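Local coordinates for Alr2269 protein (Nostoc sp., PDB 3MC8) that probably forms the periplasmic POTRA-domain region of an Omp85-type outer-membrane protein and probably takes part in outer-membrane protein assembly, at residues E255-P260 with Q270-R275; N223-F228 with N299-V304. All blocks are in the same frame, centred on the assembly; numbering follows the deposited sequence.

How the contacts relate
Both contacts lie in the C-terminal POTRA domain. Contact 1, 255-260 with 270-275, ties the loop after helix 249-253 to helix 266-277 through charged side chains and backbone groups. Contact 2, 223-228 with 299-304, pairs two parallel strands of the sheet through main-chain bonds. Along the chain, contact 1 falls between the two strands of contact 2. Their centres are about 11 Å apart. They meet where I224 CD1 packs on the loop at L258, K259 and P260, and where L273 packs on V302. Each contact is partly buried. Contact 1 mixes a buried aspartate with exposed charges, whereas contact 2 has one apolar face and one largely polar face.

Contact 1: E255-P260 with Q270-R275; sequences EVELKP and QKDLQR
The carboxylate of D272 receives two successive backbone N-H groups of the loop. E257 N gives a hydrogen bond to D272 OD1 at 3.0 Å, arriving from above the carboxylate plane. L258 N binds D272 OD2 at 3.1 Å, on the syn side and 28° out of that plane. D272 CB points toward the loop, and chi1 of -73°, with CG anti to the carbonyl carbon, brings the carboxylate up to both N-H groups. The V256 CG1 methyl lies next to D272 OD2, the two side chains crossing at about a right angle. R275 works beside this group, one helical turn on. Its NH1 bonds E255 O at 2.6 Å, with the oxygen close to the guanidinium plane. The same NH1 forms a salt bridge to D272 OD1 at 3.1 Å. D272 OD1 is thus gripped by E257 N and R275 NH1, both from one face of the carboxylate. These bonds fix the loop that connects helix 249-253 to helix 266-277, the two helices on one face of the sheet in this POTRA domain. E257 OE1 adds a long salt bridge to R275 NH2 at 3.7 Å. It also lies 4.0 Å from D272 OD1, a like charge that R275 probably offsets. The E255 side chain crosses that of R275 at a slant, and E255 OE1 meets R275 CG and R275 CD. Further out, V256 also packs on V276, and L258 reaches V269 and strand 221-229.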
ATOM      1  N   GLU A 255       8.071  26.622 -16.688  1.00 40.40           N
ATOM      2  CA  GLU A 255       9.320  26.152 -16.146  1.00 40.50           C
ATOM      3  C   GLU A 255       9.148  24.780 -15.503  1.00 40.01           C
ATOM      4  O   GLU A 255      10.063  24.272 -14.919  1.00 39.61           O
ATOM      5  CB  GLU A 255       9.815  27.131 -15.088  1.00 40.15           C
ATOM      6  CG  GLU A 255      10.051  28.517 -15.601  1.00 41.78           C
ATOM      7  CD  GLU A 255      11.104  28.605 -16.721  1.00 45.69           C
ATOM      8  OE1 GLU A 255      11.946  27.684 -16.844  1.00 45.69           O
ATOM      9  OE2 GLU A 255      11.094  29.624 -17.480  1.00 48.53           O
ATOM     10  N   VAL A 256       7.973  24.187 -15.585  1.00 39.85           N
ATOM     11  CA  VAL A 256       7.726  22.965 -14.851  1.00 39.56           C
ATOM     12  C   VAL A 256       7.518  21.872 -15.845  1.00 41.67           C
ATOM     13  O   VAL A 256       6.590  21.914 -16.610  1.00 41.88           O
ATOM     14  CB  VAL A 256       6.469  23.079 -13.968  1.00 38.66           C
ATOM     15  CG1 VAL A 256       6.133  21.737 -13.370  1.00 36.38           C
ATOM     16  CG2 VAL A 256       6.669  24.162 -12.875  1.00 35.81           C
ATOM     17  N   GLU A 257       8.379  20.866 -15.837  1.00 44.89           N
ATOM     18  CA  GLU A 257       8.198  19.733 -16.756  1.00 47.11           C
ATOM     19  C   GLU A 257       7.051  18.834 -16.435  1.00 46.57           C
ATOM     20  O   GLU A 257       6.597  18.138 -17.320  1.00 47.75           O
ATOM     21  CB  GLU A 257       9.456  18.889 -16.861  1.00 48.78           C
ATOM     22  CG  GLU A 257      10.375  19.365 -17.998  1.00 54.75           C
ATOM     23  CD  GLU A 257      11.802  18.858 -17.852  1.00 63.31           C
ATOM     24  OE1 GLU A 257      12.129  18.222 -16.803  1.00 66.44           O
ATOM     25  OE2 GLU A 257      12.600  19.117 -18.790  1.00 69.81           O
ATOM     26  N   LEU A 258       6.599  18.819 -15.191  1.00 45.97           N
ATOM     27  CA  LEU A 258       5.567  17.898 -14.791  1.00 46.82           C
ATOM     28  C   LEU A 258       4.252  18.266 -15.432  1.00 48.28           C
ATOM     29  O   LEU A 258       3.917  19.435 -15.531  1.00 48.37           O
ATOM     30  CB  LEU A 258       5.402  17.884 -13.278  1.00 46.42           C
ATOM     31  CG  LEU A 258       4.423  16.845 -12.686  1.00 46.57           C
ATOM     32  CD1 LEU A 258       5.006  15.431 -12.729  1.00 46.00           C
ATOM     33  CD2 LEU A 258       4.063  17.199 -11.278  1.00 43.95           C
ATOM     34  N   LYS A 259       3.517  17.249 -15.878  1.00 50.05           N
ATOM     35  CA  LYS A 259       2.209  17.443 -16.518  1.00 51.44           C
ATOM     36  C   LYS A 259       1.205  16.429 -15.983  1.00 50.82           C
ATOM     37  O   LYS A 259       1.584  15.330 -15.608  1.00 50.33           O
ATOM     38  CB  LYS A 259       2.336  17.266 -18.042  1.00 52.79           C
ATOM     39  CG  LYS A 259       3.246  18.322 -18.689  1.00 57.24           C
ATOM     40  CD  LYS A 259       2.520  19.707 -18.900  1.00 61.17           C
ATOM     41  CE  LYS A 259       3.479  20.910 -19.029  1.00 63.42           C
ATOM     42  NZ  LYS A 259       4.908  20.490 -19.110  1.00 65.28           N
ATOM     43  N   PRO A 260      -0.078  16.788 -15.994  1.00 50.76           N
ATOM     44  CA  PRO A 260      -1.164  15.883 -15.692  1.00 51.35           C
ATOM     45  C   PRO A 260      -1.027  14.656 -16.528  1.00 52.55           C
ATOM     46  O   PRO A 260      -0.800  14.776 -17.721  1.00 54.39           O
ATOM     47  CB  PRO A 260      -2.393  16.660 -16.143  1.00 51.94           C
ATOM     48  CG  PRO A 260      -1.994  18.083 -15.985  1.00 51.37           C
ATOM     49  CD  PRO A 260      -0.581  18.096 -16.446  1.00 51.26           C
ATOM     50  N   GLN A 270      11.378  18.538  -7.811  1.00 41.15           N
ATOM     51  CA  GLN A 270      12.267  19.487  -7.140  1.00 41.95           C
ATOM     52  C   GLN A 270      13.141  20.245  -8.127  1.00 42.61           C
ATOM     53  O   GLN A 270      13.512  21.397  -7.905  1.00 42.27           O
ATOM     54  CB  GLN A 270      13.140  18.773  -6.127  1.00 42.97           C
ATOM     55  CG  GLN A 270      12.511  18.834  -4.784  1.00 44.26           C
ATOM     56  CD  GLN A 270      13.034  17.858  -3.768  1.00 45.33           C
ATOM     57  OE1 GLN A 270      14.134  17.319  -3.883  1.00 44.40           O
ATOM     58  NE2 GLN A 270      12.214  17.619  -2.743  1.00 46.36           N
ATOM     59  N   LYS A 271      13.458  19.597  -9.229  1.00 42.97           N
ATOM     60  CA  LYS A 271      14.265  20.235 -10.236  1.00 44.50           C
ATOM     61  C   LYS A 271      13.420  21.326 -10.907  1.00 43.57           C
ATOM     62  O   LYS A 271      13.879  22.461 -11.086  1.00 44.20           O
ATOM     63  CB  LYS A 271      14.761  19.160 -11.189  1.00 45.60           C
ATOM     64  CG  LYS A 271      15.504  19.602 -12.381  1.00 49.86           C
ATOM     65  CD  LYS A 271      16.795  20.386 -12.102  1.00 56.42           C
ATOM     66  CE  LYS A 271      17.688  20.370 -13.377  1.00 59.71           C
ATOM     67  NZ  LYS A 271      18.905  21.234 -13.297  1.00 64.05           N
ATOM     68  N   ASP A 272      12.175  20.982 -11.239  1.00 42.27           N
ATOM     69  CA  ASP A 272      11.158  21.950 -11.664  1.00 40.92           C
ATOM     70  C   ASP A 272      11.095  23.128 -10.712  1.00 39.87           C
ATOM     71  O   ASP A 272      11.004  24.277 -11.137  1.00 38.48           O
ATOM     72  CB  ASP A 272       9.772  21.299 -11.703  1.00 40.33           C
ATOM     73  CG  ASP A 272       9.592  20.327 -12.879  1.00 43.96           C
ATOM     74  OD1 ASP A 272      10.474  20.267 -13.788  1.00 46.55           O
ATOM     75  OD2 ASP A 272       8.534  19.629 -12.898  1.00 45.94           O
ATOM     76  N   LEU A 273      11.118  22.867  -9.413  1.00 39.28           N
ATOM     77  CA  LEU A 273      10.994  23.986  -8.489  1.00 39.41           C
ATOM     78  C   LEU A 273      12.235  24.828  -8.554  1.00 40.08           C
ATOM     79  O   LEU A 273      12.165  26.039  -8.444  1.00 40.75           O
ATOM     80  CB  LEU A 273      10.769  23.543  -7.056  1.00 39.35           C
ATOM     81  CG  LEU A 273       9.462  22.797  -6.816  1.00 40.49           C
ATOM     82  CD1 LEU A 273       9.476  22.241  -5.402  1.00 39.52           C
ATOM     83  CD2 LEU A 273       8.240  23.689  -7.053  1.00 40.68           C
ATOM     84  N   GLN A 274      13.376  24.184  -8.696  1.00 40.71           N
ATOM     85  CA  GLN A 274      14.627  24.917  -8.778  1.00 41.92           C
ATOM     86  C   GLN A 274      14.617  25.856  -9.995  1.00 41.74           C
ATOM     87  O   GLN A 274      15.173  26.926  -9.974  1.00 42.12           O
ATOM     88  CB  GLN A 274      15.815  23.946  -8.859  1.00 42.27           C
ATOM     89  CG  GLN A 274      16.406  23.575  -7.519  1.00 43.72           C
ATOM     90  CD  GLN A 274      17.508  22.531  -7.653  1.00 45.91           C
ATOM     91  OE1 GLN A 274      18.276  22.543  -8.633  1.00 46.59           O
ATOM     92  NE2 GLN A 274      17.581  21.613  -6.683  1.00 41.89           N
ATOM     93  N   ARG A 275      13.971  25.409 -11.047  1.00 41.15           N
ATOM     94  CA  ARG A 275      13.975  26.108 -12.284  1.00 41.74           C
ATOM     95  C   ARG A 275      13.011  27.289 -12.236  1.00 42.37           C
ATOM     96  O   ARG A 275      13.310  28.350 -12.774  1.00 43.95           O
ATOM     97  CB  ARG A 275      13.603  25.126 -13.402  1.00 41.66           C
ATOM     98  CG  ARG A 275      13.634  25.776 -14.708  1.00 41.84           C
ATOM     99  CD  ARG A 275      13.406  24.922 -15.939  1.00 41.04           C
ATOM    100  NE  ARG A 275      13.926  23.581 -15.908  1.00 42.44           N
ATOM    101  CZ  ARG A 275      13.247  22.506 -15.507  1.00 44.79           C
ATOM    102  NH1 ARG A 275      12.005  22.613 -15.035  1.00 45.67           N
ATOM    103  NH2 ARG A 275      13.829  21.301 -15.542  1.00 44.73           N
TER

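Contact 2: N223-F228 with N299-V304; sequences NISVRF and NVVVNV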
ATOM      1  N   ASN A 223      -4.003  17.342 -11.687  1.00 50.91           N
ATOM      2  CA  ASN A 223      -4.013  18.755 -12.010  1.00 50.15           C
ATOM      3  C   ASN A 223      -2.792  19.383 -11.380  1.00 46.97           C
ATOM      4  O   ASN A 223      -2.326  18.914 -10.355  1.00 46.51           O
ATOM      5  CB  ASN A 223      -5.282  19.418 -11.483  1.00 51.81           C
ATOM      6  CG  ASN A 223      -6.462  19.299 -12.469  1.00 59.74           C
ATOM      7  OD1 ASN A 223      -6.477  19.966 -13.527  1.00 66.93           O
ATOM      8  ND2 ASN A 223      -7.458  18.450 -12.129  1.00 64.21           N
ATOM      9  N   ILE A 224      -2.270  20.417 -12.026  1.00 44.10           N
ATOM     10  CA  ILE A 224      -1.199  21.222 -11.511  1.00 41.54           C
ATOM     11  C   ILE A 224      -1.742  22.628 -11.437  1.00 40.89           C
ATOM     12  O   ILE A 224      -2.338  23.088 -12.396  1.00 41.40           O
ATOM     13  CB  ILE A 224      -0.024  21.202 -12.495  1.00 41.20           C
ATOM     14  CG1 ILE A 224       0.472  19.767 -12.658  1.00 41.06           C
ATOM     15  CG2 ILE A 224       1.116  22.121 -12.030  1.00 37.77           C
ATOM     16  CD1 ILE A 224       1.638  19.622 -13.626  1.00 42.06           C
ATOM     17  N   SER A 225      -1.550  23.342 -10.339  1.00 39.50           N
ATOM     18  CA  SER A 225      -1.977  24.750 -10.321  1.00 39.13           C
ATOM     19  C   SER A 225      -1.001  25.562  -9.552  1.00 38.53           C
ATOM     20  O   SER A 225      -0.086  25.015  -8.978  1.00 38.99           O
ATOM     21  CB  SER A 225      -3.357  24.892  -9.699  1.00 39.78           C
ATOM     22  OG  SER A 225      -3.357  24.404  -8.366  1.00 40.14           O
ATOM     23  N   VAL A 226      -1.203  26.871  -9.524  1.00 38.54           N
ATOM     24  CA  VAL A 226      -0.226  27.802  -8.971  1.00 37.44           C
ATOM     25  C   VAL A 226      -0.959  28.601  -7.939  1.00 39.16           C
ATOM     26  O   VAL A 226      -2.077  29.056  -8.158  1.00 39.05           O
ATOM     27  CB  VAL A 226       0.353  28.754 -10.056  1.00 36.94           C
ATOM     28  CG1 VAL A 226       1.385  29.740  -9.471  1.00 33.85           C
ATOM     29  CG2 VAL A 226       0.982  27.962 -11.133  1.00 34.42           C
ATOM     30  N   ARG A 227      -0.330  28.776  -6.800  1.00 40.66           N
ATOM     31  CA  ARG A 227      -0.959  29.504  -5.736  1.00 42.63           C
ATOM     32  C   ARG A 227       0.050  30.432  -5.119  1.00 43.06           C
ATOM     33  O   ARG A 227       1.156  30.028  -4.797  1.00 42.16           O
ATOM     34  CB  ARG A 227      -1.503  28.541  -4.701  1.00 43.48           C
ATOM     35  CG  ARG A 227      -1.657  29.134  -3.320  1.00 48.78           C
ATOM     36  CD  ARG A 227      -2.939  28.748  -2.632  1.00 56.20           C
ATOM     37  NE  ARG A 227      -4.043  29.640  -3.038  1.00 64.60           N
ATOM     38  CZ  ARG A 227      -5.279  29.632  -2.505  1.00 70.22           C
ATOM     39  NH1 ARG A 227      -5.605  28.777  -1.520  1.00 71.98           N
ATOM     40  NH2 ARG A 227      -6.202  30.486  -2.959  1.00 71.77           N
ATOM     41  N   PHE A 228      -0.368  31.677  -4.950  1.00 44.72           N
ATOM     42  CA  PHE A 228       0.449  32.715  -4.378  1.00 45.64           C
ATOM     43  C   PHE A 228       0.165  32.930  -2.920  1.00 48.88           C
ATOM     44  O   PHE A 228      -0.990  33.101  -2.527  1.00 49.15           O
ATOM     45  CB  PHE A 228       0.195  34.005  -5.122  1.00 45.31           C
ATOM     46  CG  PHE A 228       0.647  33.959  -6.531  1.00 41.58           C
ATOM     47  CD1 PHE A 228      -0.166  33.448  -7.508  1.00 36.87           C
ATOM     48  CD2 PHE A 228       1.921  34.368  -6.868  1.00 39.92           C
ATOM     49  CE1 PHE A 228       0.249  33.363  -8.792  1.00 36.81           C
ATOM     50  CE2 PHE A 228       2.360  34.298  -8.181  1.00 38.67           C
ATOM     51  CZ  PHE A 228       1.525  33.809  -9.149  1.00 37.74           C
ATOM     52  N   ASN A 299      -3.359  16.107  -6.761  1.00 48.04           N
ATOM     53  CA  ASN A 299      -3.290  17.401  -7.361  1.00 46.63           C
ATOM     54  C   ASN A 299      -2.050  18.039  -6.845  1.00 43.94           C
ATOM     55  O   ASN A 299      -1.749  17.893  -5.685  1.00 44.37           O
ATOM     56  CB  ASN A 299      -4.494  18.210  -6.950  1.00 47.76           C
ATOM     57  CG  ASN A 299      -5.746  17.748  -7.649  1.00 51.58           C
ATOM     58  OD1 ASN A 299      -5.678  17.019  -8.625  1.00 58.46           O
ATOM     59  ND2 ASN A 299      -6.896  18.162  -7.156  1.00 56.12           N
ATOM     60  N   VAL A 300      -1.316  18.718  -7.708  1.00 41.39           N
ATOM     61  CA  VAL A 300      -0.113  19.377  -7.311  1.00 39.29           C
ATOM     62  C   VAL A 300      -0.389  20.859  -7.327  1.00 39.11           C
ATOM     63  O   VAL A 300      -1.053  21.337  -8.233  1.00 39.78           O
ATOM     64  CB  VAL A 300       1.046  19.028  -8.241  1.00 38.95           C
ATOM     65  CG1 VAL A 300       2.288  19.861  -7.921  1.00 34.91           C
ATOM     66  CG2 VAL A 300       1.342  17.528  -8.153  1.00 37.13           C
ATOM     67  N   VAL A 301       0.123  21.566  -6.321  1.00 37.96           N
ATOM     68  CA  VAL A 301       0.035  22.993  -6.231  1.00 37.76           C
ATOM     69  C   VAL A 301       1.435  23.541  -6.116  1.00 38.02           C
ATOM     70  O   VAL A 301       2.182  23.134  -5.220  1.00 40.15           O
ATOM     71  CB  VAL A 301      -0.744  23.432  -4.974  1.00 38.45           C
ATOM     72  CG1 VAL A 301      -0.708  24.960  -4.812  1.00 37.07           C
ATOM     73  CG2 VAL A 301      -2.185  22.966  -5.060  1.00 38.31           C
ATOM     74  N   VAL A 302       1.818  24.472  -6.985  1.00 37.22           N
ATOM     75  CA  VAL A 302       3.097  25.099  -6.834  1.00 36.69           C
ATOM     76  C   VAL A 302       2.794  26.376  -6.119  1.00 38.23           C
ATOM     77  O   VAL A 302       2.061  27.241  -6.651  1.00 40.01           O
ATOM     78  CB  VAL A 302       3.763  25.420  -8.164  1.00 36.68           C
ATOM     79  CG1 VAL A 302       5.114  26.000  -7.909  1.00 35.63           C
ATOM     80  CG2 VAL A 302       3.882  24.181  -9.030  1.00 34.43           C
ATOM     81  N   ASN A 303       3.347  26.500  -4.925  1.00 38.38           N
ATOM     82  CA  ASN A 303       3.124  27.642  -4.046  1.00 39.63           C
ATOM     83  C   ASN A 303       4.308  28.568  -4.153  1.00 40.60           C
ATOM     84  O   ASN A 303       5.457  28.122  -4.088  1.00 41.30           O
ATOM     85  CB  ASN A 303       3.034  27.196  -2.573  1.00 39.80           C
ATOM     86  CG  ASN A 303       1.946  26.205  -2.336  1.00 40.44           C
ATOM     87  OD1 ASN A 303       0.764  26.504  -2.515  1.00 43.96           O
ATOM     88  ND2 ASN A 303       2.326  25.006  -1.951  1.00 39.28           N
ATOM     89  N   VAL A 304       4.040  29.856  -4.225  1.00 41.68           N
ATOM     90  CA  VAL A 304       5.054  30.797  -4.662  1.00 42.86           C
ATOM     91  C   VAL A 304       4.943  32.069  -3.855  1.00 43.84           C
ATOM     92  O   VAL A 304       3.874  32.589  -3.698  1.00 44.82           O
ATOM     93  CB  VAL A 304       4.828  31.118  -6.155  1.00 42.41           C
ATOM     94  CG1 VAL A 304       5.344  32.450  -6.450  1.00 44.98           C
ATOM     95  CG2 VAL A 304       5.510  30.103  -7.025  1.00 40.39           C
TER
HETATM   96  O   HOH W   1      -3.592  21.581  -8.408  1.00 41.98           O
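S225 sits at the middle of a parallel strand pair and bonds V300 and V302 through its main chain. S225 N donates to V300 O at 2.9 Å, and S225 O accepts from V302 N at 2.8 Å. The same alternation continues along the pair: V300 N binds N223 O, R227 N binds V302 O, and V304 N binds R227 O. The short segment axes are 4.6 Å apart at their closest, and their N-to-C directions differ by 26°. The tight face carries I224, V226, F228, V300, V302 and V304. The F228 ring and V304 run alongside each other there, and F228 CE2 is 3.9 Å from V304 CG1. Helix 249-253 covers V226 and F228, while V300 packs on F264. Strands 221-229 and 298-306 belong to a three-stranded sheet with helices on one face, the POTRA arrangement. Strand 298-306 is central, and strand 282-291 runs antiparallel on its other side. On the other face the 223-228 strand is looser, and its N223, S225 and R227 are exposed to solvent. A water bridges the strands here, donating to V300 O at 2.6 Å and lying 2.8 Å from S225 OG. With chi1 at 60°, S225 OG is placed where this water can meet it. V301 flanks two side chains, with CG2 3.8 Å from S225 OG and CG1 3.7 Å from R227 CB. Beyond CB, R227 CG lies near N303 OD1, and its guanidinium extends off the pair. N303, by contrast, is buried, and its ND2 is hydrogen-bonded to N286 OD1 on strand 282-291.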